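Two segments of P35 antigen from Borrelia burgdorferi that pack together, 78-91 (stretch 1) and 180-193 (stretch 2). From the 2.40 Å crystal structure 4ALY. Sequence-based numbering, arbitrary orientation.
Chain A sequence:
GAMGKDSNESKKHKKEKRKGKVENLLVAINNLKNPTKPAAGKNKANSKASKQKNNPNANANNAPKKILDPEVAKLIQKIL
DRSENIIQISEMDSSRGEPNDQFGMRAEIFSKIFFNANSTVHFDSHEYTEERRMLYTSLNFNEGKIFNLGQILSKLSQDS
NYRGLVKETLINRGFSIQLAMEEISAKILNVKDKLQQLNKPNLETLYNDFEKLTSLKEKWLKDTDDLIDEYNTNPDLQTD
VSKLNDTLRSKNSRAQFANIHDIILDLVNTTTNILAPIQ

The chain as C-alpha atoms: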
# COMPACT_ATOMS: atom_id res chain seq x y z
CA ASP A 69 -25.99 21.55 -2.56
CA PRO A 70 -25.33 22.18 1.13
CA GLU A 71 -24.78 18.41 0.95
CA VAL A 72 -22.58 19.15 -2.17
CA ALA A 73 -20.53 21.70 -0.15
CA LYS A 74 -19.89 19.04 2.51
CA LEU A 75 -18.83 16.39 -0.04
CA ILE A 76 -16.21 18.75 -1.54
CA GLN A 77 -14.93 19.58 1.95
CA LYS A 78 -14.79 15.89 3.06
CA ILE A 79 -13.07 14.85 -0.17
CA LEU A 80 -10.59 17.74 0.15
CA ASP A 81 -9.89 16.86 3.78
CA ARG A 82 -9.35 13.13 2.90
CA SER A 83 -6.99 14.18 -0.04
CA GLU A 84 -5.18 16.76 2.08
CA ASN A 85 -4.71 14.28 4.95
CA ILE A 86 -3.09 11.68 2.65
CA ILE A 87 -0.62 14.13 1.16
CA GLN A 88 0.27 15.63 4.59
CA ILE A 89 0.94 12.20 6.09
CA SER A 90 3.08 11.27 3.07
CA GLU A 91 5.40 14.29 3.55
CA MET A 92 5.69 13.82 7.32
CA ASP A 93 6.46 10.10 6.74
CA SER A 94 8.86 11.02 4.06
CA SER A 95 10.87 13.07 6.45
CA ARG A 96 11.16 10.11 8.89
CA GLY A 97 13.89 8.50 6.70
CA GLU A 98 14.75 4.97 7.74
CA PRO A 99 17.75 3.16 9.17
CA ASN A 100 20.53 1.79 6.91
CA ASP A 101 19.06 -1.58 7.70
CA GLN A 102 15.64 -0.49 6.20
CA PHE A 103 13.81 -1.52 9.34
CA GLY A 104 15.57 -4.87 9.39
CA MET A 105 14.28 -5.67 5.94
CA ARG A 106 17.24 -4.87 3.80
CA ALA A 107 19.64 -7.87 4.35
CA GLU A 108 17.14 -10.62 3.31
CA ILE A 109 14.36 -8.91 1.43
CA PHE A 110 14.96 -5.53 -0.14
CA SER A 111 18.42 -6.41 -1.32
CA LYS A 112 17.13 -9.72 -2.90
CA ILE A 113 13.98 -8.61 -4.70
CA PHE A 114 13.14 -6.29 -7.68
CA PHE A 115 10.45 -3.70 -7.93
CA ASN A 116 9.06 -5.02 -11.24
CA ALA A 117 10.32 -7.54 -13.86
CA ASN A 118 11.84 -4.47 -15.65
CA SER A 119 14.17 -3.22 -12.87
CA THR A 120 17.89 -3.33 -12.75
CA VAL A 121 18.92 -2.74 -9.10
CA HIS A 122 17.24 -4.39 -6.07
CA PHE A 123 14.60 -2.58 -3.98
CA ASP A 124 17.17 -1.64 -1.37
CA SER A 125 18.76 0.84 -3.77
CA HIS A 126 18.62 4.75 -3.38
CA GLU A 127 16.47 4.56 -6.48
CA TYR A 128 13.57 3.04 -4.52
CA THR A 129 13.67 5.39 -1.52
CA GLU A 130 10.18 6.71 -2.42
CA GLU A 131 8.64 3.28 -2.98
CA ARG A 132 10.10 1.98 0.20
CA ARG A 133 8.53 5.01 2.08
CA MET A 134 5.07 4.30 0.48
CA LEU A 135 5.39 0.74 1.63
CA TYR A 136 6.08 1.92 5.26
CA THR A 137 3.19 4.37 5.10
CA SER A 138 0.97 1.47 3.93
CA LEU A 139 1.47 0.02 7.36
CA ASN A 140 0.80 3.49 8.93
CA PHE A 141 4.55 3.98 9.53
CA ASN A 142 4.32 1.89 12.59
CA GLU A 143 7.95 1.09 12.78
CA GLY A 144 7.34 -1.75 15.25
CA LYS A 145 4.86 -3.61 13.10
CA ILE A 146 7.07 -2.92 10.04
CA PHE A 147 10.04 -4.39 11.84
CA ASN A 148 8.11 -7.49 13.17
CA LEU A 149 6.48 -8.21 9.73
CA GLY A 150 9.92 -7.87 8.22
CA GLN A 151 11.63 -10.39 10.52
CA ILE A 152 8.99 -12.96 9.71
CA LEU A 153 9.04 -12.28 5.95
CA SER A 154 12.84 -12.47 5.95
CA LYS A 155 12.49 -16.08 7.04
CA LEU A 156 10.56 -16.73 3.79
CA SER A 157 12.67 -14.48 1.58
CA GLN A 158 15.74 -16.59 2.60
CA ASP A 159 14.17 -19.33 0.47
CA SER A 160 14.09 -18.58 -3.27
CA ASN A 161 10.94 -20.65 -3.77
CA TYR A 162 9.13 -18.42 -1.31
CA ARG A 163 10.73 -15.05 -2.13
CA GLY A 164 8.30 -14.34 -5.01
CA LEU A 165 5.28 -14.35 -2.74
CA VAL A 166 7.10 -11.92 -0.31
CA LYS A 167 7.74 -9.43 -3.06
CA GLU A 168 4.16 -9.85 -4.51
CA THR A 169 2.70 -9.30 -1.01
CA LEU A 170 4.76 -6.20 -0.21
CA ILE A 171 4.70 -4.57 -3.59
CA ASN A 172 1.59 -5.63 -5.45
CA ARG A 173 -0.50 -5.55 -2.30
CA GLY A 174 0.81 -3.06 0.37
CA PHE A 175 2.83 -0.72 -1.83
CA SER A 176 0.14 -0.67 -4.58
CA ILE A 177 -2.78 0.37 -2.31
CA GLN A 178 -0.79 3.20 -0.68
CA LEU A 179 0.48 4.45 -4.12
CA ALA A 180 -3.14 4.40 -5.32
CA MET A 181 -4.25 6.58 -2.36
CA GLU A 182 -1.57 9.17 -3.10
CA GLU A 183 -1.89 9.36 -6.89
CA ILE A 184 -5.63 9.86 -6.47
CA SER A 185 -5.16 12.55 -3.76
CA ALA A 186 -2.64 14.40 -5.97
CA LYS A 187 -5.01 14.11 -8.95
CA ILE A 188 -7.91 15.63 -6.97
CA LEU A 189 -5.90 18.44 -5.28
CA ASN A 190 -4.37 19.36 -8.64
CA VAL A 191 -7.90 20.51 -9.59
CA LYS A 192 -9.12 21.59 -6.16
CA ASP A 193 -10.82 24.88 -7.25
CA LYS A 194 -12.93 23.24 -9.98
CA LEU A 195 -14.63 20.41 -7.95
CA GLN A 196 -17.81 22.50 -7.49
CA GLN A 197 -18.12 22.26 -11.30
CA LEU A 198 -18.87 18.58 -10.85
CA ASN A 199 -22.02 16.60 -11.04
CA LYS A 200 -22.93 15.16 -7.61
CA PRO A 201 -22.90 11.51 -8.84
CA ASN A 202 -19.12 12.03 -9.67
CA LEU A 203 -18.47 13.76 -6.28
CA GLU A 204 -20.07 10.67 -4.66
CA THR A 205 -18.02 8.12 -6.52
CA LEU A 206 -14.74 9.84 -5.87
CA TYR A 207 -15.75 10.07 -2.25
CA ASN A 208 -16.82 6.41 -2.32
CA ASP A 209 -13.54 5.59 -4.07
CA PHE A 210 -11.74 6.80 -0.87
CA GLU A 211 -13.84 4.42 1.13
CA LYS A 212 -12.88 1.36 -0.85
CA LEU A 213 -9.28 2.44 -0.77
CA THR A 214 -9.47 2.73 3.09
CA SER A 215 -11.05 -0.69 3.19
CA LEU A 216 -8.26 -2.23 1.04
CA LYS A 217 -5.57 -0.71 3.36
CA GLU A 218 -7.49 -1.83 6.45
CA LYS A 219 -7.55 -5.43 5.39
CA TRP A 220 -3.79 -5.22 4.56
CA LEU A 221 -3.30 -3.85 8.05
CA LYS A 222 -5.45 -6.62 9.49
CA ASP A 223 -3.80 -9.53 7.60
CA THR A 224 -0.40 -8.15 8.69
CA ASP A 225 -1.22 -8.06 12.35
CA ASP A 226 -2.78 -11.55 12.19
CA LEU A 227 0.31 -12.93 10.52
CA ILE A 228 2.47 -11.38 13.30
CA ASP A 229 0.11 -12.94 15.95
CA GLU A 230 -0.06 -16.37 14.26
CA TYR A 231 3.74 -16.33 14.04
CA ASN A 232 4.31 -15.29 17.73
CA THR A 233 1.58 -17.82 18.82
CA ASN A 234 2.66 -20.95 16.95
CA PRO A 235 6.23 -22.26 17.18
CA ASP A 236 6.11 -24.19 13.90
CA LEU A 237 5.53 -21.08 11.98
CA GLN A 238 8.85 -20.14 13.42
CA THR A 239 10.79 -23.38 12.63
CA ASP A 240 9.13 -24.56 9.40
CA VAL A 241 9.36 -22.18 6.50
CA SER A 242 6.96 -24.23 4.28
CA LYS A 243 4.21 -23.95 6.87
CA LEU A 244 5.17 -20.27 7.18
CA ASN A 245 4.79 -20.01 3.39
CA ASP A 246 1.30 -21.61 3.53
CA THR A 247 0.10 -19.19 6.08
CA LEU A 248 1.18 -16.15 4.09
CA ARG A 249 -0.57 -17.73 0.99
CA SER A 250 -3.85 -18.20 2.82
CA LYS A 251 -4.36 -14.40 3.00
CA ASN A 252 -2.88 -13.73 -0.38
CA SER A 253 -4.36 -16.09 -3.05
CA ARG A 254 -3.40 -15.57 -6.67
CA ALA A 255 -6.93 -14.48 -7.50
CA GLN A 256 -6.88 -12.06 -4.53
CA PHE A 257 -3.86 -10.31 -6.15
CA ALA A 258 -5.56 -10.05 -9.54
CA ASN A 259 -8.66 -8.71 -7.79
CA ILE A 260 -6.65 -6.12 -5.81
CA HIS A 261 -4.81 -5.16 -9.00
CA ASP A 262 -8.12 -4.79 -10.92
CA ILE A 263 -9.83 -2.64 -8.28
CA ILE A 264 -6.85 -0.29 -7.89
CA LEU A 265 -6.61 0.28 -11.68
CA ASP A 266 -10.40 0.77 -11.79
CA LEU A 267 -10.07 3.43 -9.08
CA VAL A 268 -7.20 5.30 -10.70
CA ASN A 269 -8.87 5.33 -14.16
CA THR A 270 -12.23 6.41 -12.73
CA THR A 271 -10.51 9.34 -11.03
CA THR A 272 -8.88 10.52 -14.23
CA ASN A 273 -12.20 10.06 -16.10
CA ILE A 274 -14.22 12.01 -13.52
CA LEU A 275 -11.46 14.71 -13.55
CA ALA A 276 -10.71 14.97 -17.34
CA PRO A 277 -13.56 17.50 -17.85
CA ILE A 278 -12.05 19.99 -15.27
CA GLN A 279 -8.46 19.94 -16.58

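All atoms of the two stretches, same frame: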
# COMPACT_ATOMS: atom_id res chain seq x y z
N LYS A 78 -15.22 17.19 2.53
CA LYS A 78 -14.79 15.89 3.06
C LYS A 78 -13.79 15.21 2.14
O LYS A 78 -12.82 14.65 2.60
CB LYS A 78 -15.96 14.94 3.23
CG LYS A 78 -16.61 14.90 4.59
CD LYS A 78 -17.85 14.03 4.45
CE LYS A 78 -18.77 14.13 5.66
NZ LYS A 78 -18.12 13.49 6.84
N ILE A 79 -14.04 15.27 0.84
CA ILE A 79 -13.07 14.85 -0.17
C ILE A 79 -11.73 15.60 -0.13
O ILE A 79 -10.65 15.00 -0.28
CB ILE A 79 -13.69 15.00 -1.56
CG1 ILE A 79 -14.76 13.92 -1.78
CG2 ILE A 79 -12.62 15.04 -2.67
CD1 ILE A 79 -15.76 14.33 -2.85
N LEU A 80 -11.80 16.92 0.06
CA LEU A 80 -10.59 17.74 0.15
C LEU A 80 -9.83 17.49 1.44
O LEU A 80 -8.60 17.56 1.41
CB LEU A 80 -10.89 19.23 0.01
CG LEU A 80 -11.20 19.74 -1.40
CD1 LEU A 80 -11.20 21.27 -1.42
CD2 LEU A 80 -10.26 19.13 -2.42
N ASP A 81 -10.54 17.24 2.55
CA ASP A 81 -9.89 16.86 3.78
C ASP A 81 -9.17 15.48 3.61
O ASP A 81 -7.96 15.42 3.82
CB ASP A 81 -10.85 16.84 4.99
CG ASP A 81 -11.47 18.21 5.29
OD1 ASP A 81 -11.02 19.26 4.72
OD2 ASP A 81 -12.45 18.22 6.08
N ARG A 82 -9.91 14.42 3.22
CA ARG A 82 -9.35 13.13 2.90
C ARG A 82 -8.10 13.19 1.97
O ARG A 82 -7.07 12.61 2.32
CB ARG A 82 -10.42 12.13 2.43
CG ARG A 82 -11.16 11.47 3.60
CD ARG A 82 -12.37 10.58 3.21
NE ARG A 82 -12.02 9.14 3.19
CZ ARG A 82 -12.59 8.20 3.96
NH1 ARG A 82 -13.56 8.53 4.80
NH2 ARG A 82 -12.19 6.93 3.87
N SER A 83 -8.16 13.94 0.87
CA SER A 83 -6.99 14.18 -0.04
C SER A 83 -5.83 14.97 0.58
O SER A 83 -4.64 14.73 0.31
CB SER A 83 -7.38 14.92 -1.34
OG SER A 83 -8.33 14.21 -2.09
N GLU A 84 -6.18 15.96 1.40
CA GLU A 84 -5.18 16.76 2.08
C GLU A 84 -4.50 15.86 3.07
O GLU A 84 -3.29 15.79 3.04
CB GLU A 84 -5.81 17.97 2.79
CG GLU A 84 -4.84 19.11 2.99
CD GLU A 84 -4.37 19.71 1.68
OE1 GLU A 84 -5.25 20.14 0.89
OE2 GLU A 84 -3.14 19.77 1.44
N ASN A 85 -5.26 15.17 3.93
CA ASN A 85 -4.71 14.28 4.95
C ASN A 85 -3.69 13.21 4.41
O ASN A 85 -2.61 13.00 5.01
CB ASN A 85 -5.81 13.67 5.79
CG ASN A 85 -5.30 12.88 6.97
OD1 ASN A 85 -4.50 13.37 7.78
ND2 ASN A 85 -5.78 11.64 7.10
N ILE A 86 -3.96 12.66 3.22
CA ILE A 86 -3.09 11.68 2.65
C ILE A 86 -1.78 12.26 2.17
O ILE A 86 -0.71 11.66 2.40
CB ILE A 86 -3.82 10.86 1.58
CG1 ILE A 86 -4.77 9.89 2.30
CG2 ILE A 86 -2.87 10.11 0.65
CD1 ILE A 86 -5.81 9.30 1.38
N ILE A 87 -1.84 13.42 1.53
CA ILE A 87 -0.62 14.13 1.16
C ILE A 87 0.18 14.62 2.40
O ILE A 87 1.40 14.52 2.41
CB ILE A 87 -0.88 15.21 0.08
CG1 ILE A 87 -1.51 14.55 -1.15
CG2 ILE A 87 0.40 15.98 -0.34
CD1 ILE A 87 -0.55 13.76 -2.04
N GLN A 88 -0.48 15.05 3.47
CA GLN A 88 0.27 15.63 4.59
C GLN A 88 1.07 14.50 5.20
O GLN A 88 2.26 14.55 5.22
CB GLN A 88 -0.57 16.36 5.69
CG GLN A 88 -1.83 17.11 5.26
CD GLN A 88 -1.66 18.62 4.89
OE1 GLN A 88 -0.91 18.98 3.96
NE2 GLN A 88 -2.42 19.51 5.59
N ILE A 89 0.38 13.48 5.67
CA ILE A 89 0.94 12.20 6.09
C ILE A 89 2.12 11.74 5.21
O ILE A 89 3.20 11.47 5.72
CB ILE A 89 -0.16 11.12 6.16
CG1 ILE A 89 -1.16 11.46 7.28
CG2 ILE A 89 0.44 9.76 6.43
CD1 ILE A 89 -2.42 10.53 7.36
N SER A 90 1.96 11.72 3.90
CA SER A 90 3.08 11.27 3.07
C SER A 90 4.34 12.13 3.16
O SER A 90 5.44 11.58 3.02
CB SER A 90 2.69 11.07 1.62
OG SER A 90 2.94 12.24 0.91
N GLU A 91 4.21 13.43 3.44
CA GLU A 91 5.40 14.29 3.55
C GLU A 91 6.05 14.17 4.93
O GLU A 91 7.27 14.17 5.04
CB GLU A 91 5.08 15.76 3.23
CG GLU A 91 4.94 16.10 1.74
CD GLU A 91 3.94 17.24 1.46
OE1 GLU A 91 3.35 17.85 2.39
OE2 GLU A 91 3.74 17.53 0.28
N ALA A 180 -1.83 4.01 -4.77
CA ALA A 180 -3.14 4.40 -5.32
C ALA A 180 -3.72 5.57 -4.50
O ALA A 180 -4.20 6.54 -5.09
CB ALA A 180 -4.12 3.25 -5.36
N MET A 181 -3.68 5.49 -3.16
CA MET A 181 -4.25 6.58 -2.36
C MET A 181 -3.59 7.94 -2.65
O MET A 181 -4.26 8.99 -2.60
CB MET A 181 -4.17 6.28 -0.86
CG MET A 181 -4.97 5.06 -0.42
SD MET A 181 -4.50 4.49 1.22
CE MET A 181 -5.43 5.60 2.25
N GLU A 182 -2.30 7.92 -2.98
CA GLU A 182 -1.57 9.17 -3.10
C GLU A 182 -1.63 9.73 -4.53
O GLU A 182 -1.52 10.94 -4.72
CB GLU A 182 -0.11 9.02 -2.61
CG GLU A 182 -0.08 8.46 -1.21
CD GLU A 182 1.29 8.45 -0.55
OE1 GLU A 182 2.30 8.67 -1.25
OE2 GLU A 182 1.32 8.20 0.69
N GLU A 183 -1.77 8.88 -5.53
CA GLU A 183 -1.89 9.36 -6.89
C GLU A 183 -3.25 10.06 -7.01
O GLU A 183 -3.37 11.19 -7.56
CB GLU A 183 -1.92 8.21 -7.86
CG GLU A 183 -0.58 7.63 -8.25
CD GLU A 183 -0.77 6.54 -9.29
OE1 GLU A 183 -1.41 6.81 -10.34
OE2 GLU A 183 -0.31 5.43 -9.07
N ILE A 184 -4.26 9.37 -6.48
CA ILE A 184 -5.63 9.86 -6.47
C ILE A 184 -5.74 11.16 -5.65
O ILE A 184 -6.41 12.05 -6.09
CB ILE A 184 -6.63 8.76 -6.04
CG1 ILE A 184 -6.96 7.86 -7.22
CG2 ILE A 184 -7.90 9.33 -5.37
CD1 ILE A 184 -7.38 6.48 -6.78
N SER A 185 -5.08 11.29 -4.49
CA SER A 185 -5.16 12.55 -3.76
C SER A 185 -4.47 13.69 -4.50
O SER A 185 -4.93 14.83 -4.43
CB SER A 185 -4.62 12.42 -2.35
OG SER A 185 -5.29 11.42 -1.63
N ALA A 186 -3.37 13.39 -5.20
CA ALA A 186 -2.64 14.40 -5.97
C ALA A 186 -3.46 14.80 -7.19
O ALA A 186 -3.55 16.00 -7.49
CB ALA A 186 -1.24 13.89 -6.38
N LYS A 187 -4.05 13.82 -7.88
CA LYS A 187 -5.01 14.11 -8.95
C LYS A 187 -6.10 15.11 -8.54
O LYS A 187 -6.30 16.09 -9.23
CB LYS A 187 -5.63 12.82 -9.52
CG LYS A 187 -4.73 12.23 -10.59
CD LYS A 187 -5.18 10.86 -11.07
CE LYS A 187 -4.36 10.61 -12.34
NZ LYS A 187 -4.19 9.19 -12.73
N ILE A 188 -6.76 14.84 -7.42
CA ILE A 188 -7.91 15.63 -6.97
C ILE A 188 -7.48 17.03 -6.57
O ILE A 188 -8.09 18.01 -7.03
CB ILE A 188 -8.63 14.96 -5.75
CG1 ILE A 188 -9.36 13.69 -6.19
CG2 ILE A 188 -9.52 15.96 -4.99
CD1 ILE A 188 -10.07 13.00 -5.04
N LEU A 189 -6.45 17.14 -5.72
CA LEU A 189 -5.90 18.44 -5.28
C LEU A 189 -5.32 19.27 -6.42
O LEU A 189 -5.32 20.50 -6.37
CB LEU A 189 -4.84 18.24 -4.21
CG LEU A 189 -5.18 17.66 -2.85
CD1 LEU A 189 -3.86 17.41 -2.14
CD2 LEU A 189 -6.06 18.59 -2.00
N ASN A 190 -4.85 18.61 -7.48
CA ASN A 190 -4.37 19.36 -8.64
C ASN A 190 -5.50 20.06 -9.43
O ASN A 190 -5.23 20.76 -10.41
CB ASN A 190 -3.54 18.49 -9.57
CG ASN A 190 -2.47 19.29 -10.30
OD1 ASN A 190 -2.37 19.25 -11.53
ND2 ASN A 190 -1.68 20.05 -9.53
N VAL A 191 -6.75 19.85 -8.99
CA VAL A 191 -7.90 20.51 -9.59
C VAL A 191 -8.84 20.94 -8.50
O VAL A 191 -10.04 20.99 -8.71
CB VAL A 191 -8.62 19.68 -10.69
CG1 VAL A 191 -7.75 19.60 -11.95
CG2 VAL A 191 -9.05 18.29 -10.22
N LYS A 192 -8.28 21.28 -7.34
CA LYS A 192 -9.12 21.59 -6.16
C LYS A 192 -10.15 22.73 -6.30
O LYS A 192 -11.21 22.65 -5.67
CB LYS A 192 -8.29 21.71 -4.88
CG LYS A 192 -7.54 23.02 -4.65
CD LYS A 192 -7.43 23.29 -3.14
CE LYS A 192 -6.81 24.63 -2.80
NZ LYS A 192 -5.41 24.66 -3.33
N ASP A 193 -9.88 23.75 -7.13
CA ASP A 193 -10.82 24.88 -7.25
C ASP A 193 -12.07 24.51 -8.05
O ASP A 193 -13.14 25.05 -7.79
CB ASP A 193 -10.18 26.11 -7.90
CG ASP A 193 -8.92 26.56 -7.21
OD1 ASP A 193 -8.82 26.48 -5.95
OD2 ASP A 193 -8.03 27.01 -7.94
O HOH W 1 -0.05 8.92 2.93

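Residues 78-91 are helical throughout, part of a longer helix that extends beyond both ends of the stretch; 180-189 complete a second helix that begins earlier in the chain. The two axes run at 123° to each other, nearer antiparallel than parallel, and approach to 8.7 Å. The backbones come closest where serine faces serine: S83 CA and S185 CA are 4.5 Å apart. Away from this point I86 CA and E182 CA are 6.5 Å apart.

Both serines point toward the opposite helix in the m rotamer, and their small side chains permit the close approach: S83 CB lies 3.9 Å from S185 CB, and S83 O 3.5 Å from S185 CB. Neither hydroxyl bonds across the interface. Each turns back on its own helix, S83 OG donating to I79 O (3.0 Å) and S185 OG to M181 O (2.8 Å), so both polar groups are buried with their hydrogen bonds satisfied. The outer surfaces of these hydroxyls can then pack against hydrocarbon, S83 OG against I188 CG2 at 3.6 Å and S185 OG against I86 CB at 3.6 Å.

Around the serines the contact is apolar and interlocked. I87 fits as a knob among E182, S185, A186 and L189; its CG1 is 3.8 Å from L189 CD1, and the short side chain of A186 borders the hole. In return L189, m,t, enters the hole formed by L80, S83, E84 and I87. Its CB leaves sideways, but the branched end reaches the other helix, with L189 CD2 3.4 Å from E84 OE1. At one end of the interface I188 CG2 meets I79 CG2 (4.0 Å) and L80 CD2 (4.1 Å), and L80 CD2 also touches K192 CB at 4.1 Å. The lysine thus lends the base of its side chain to the contact while its charged end leads away. Toward the other end I86 CD1 packs on M181 CE at 3.8 Å, the flexible thioether chain filling space beside the branched isoleucine.

No direct hydrogen bond joins the stretches. E182 lies along the apolar patch, its CG 3.7 Å from I86 CG2, and its carboxylate passes S90, OE2 lying 3.3 Å from S90 CB. The polar link is water 1, which donates to E182 OE2 (2.7 Å) and to I86 O (2.9 Å), bridging the helices. S90 OG bonds within its own helix, to I87 O at 3.1 Å. Together the stretches bury 644 Å².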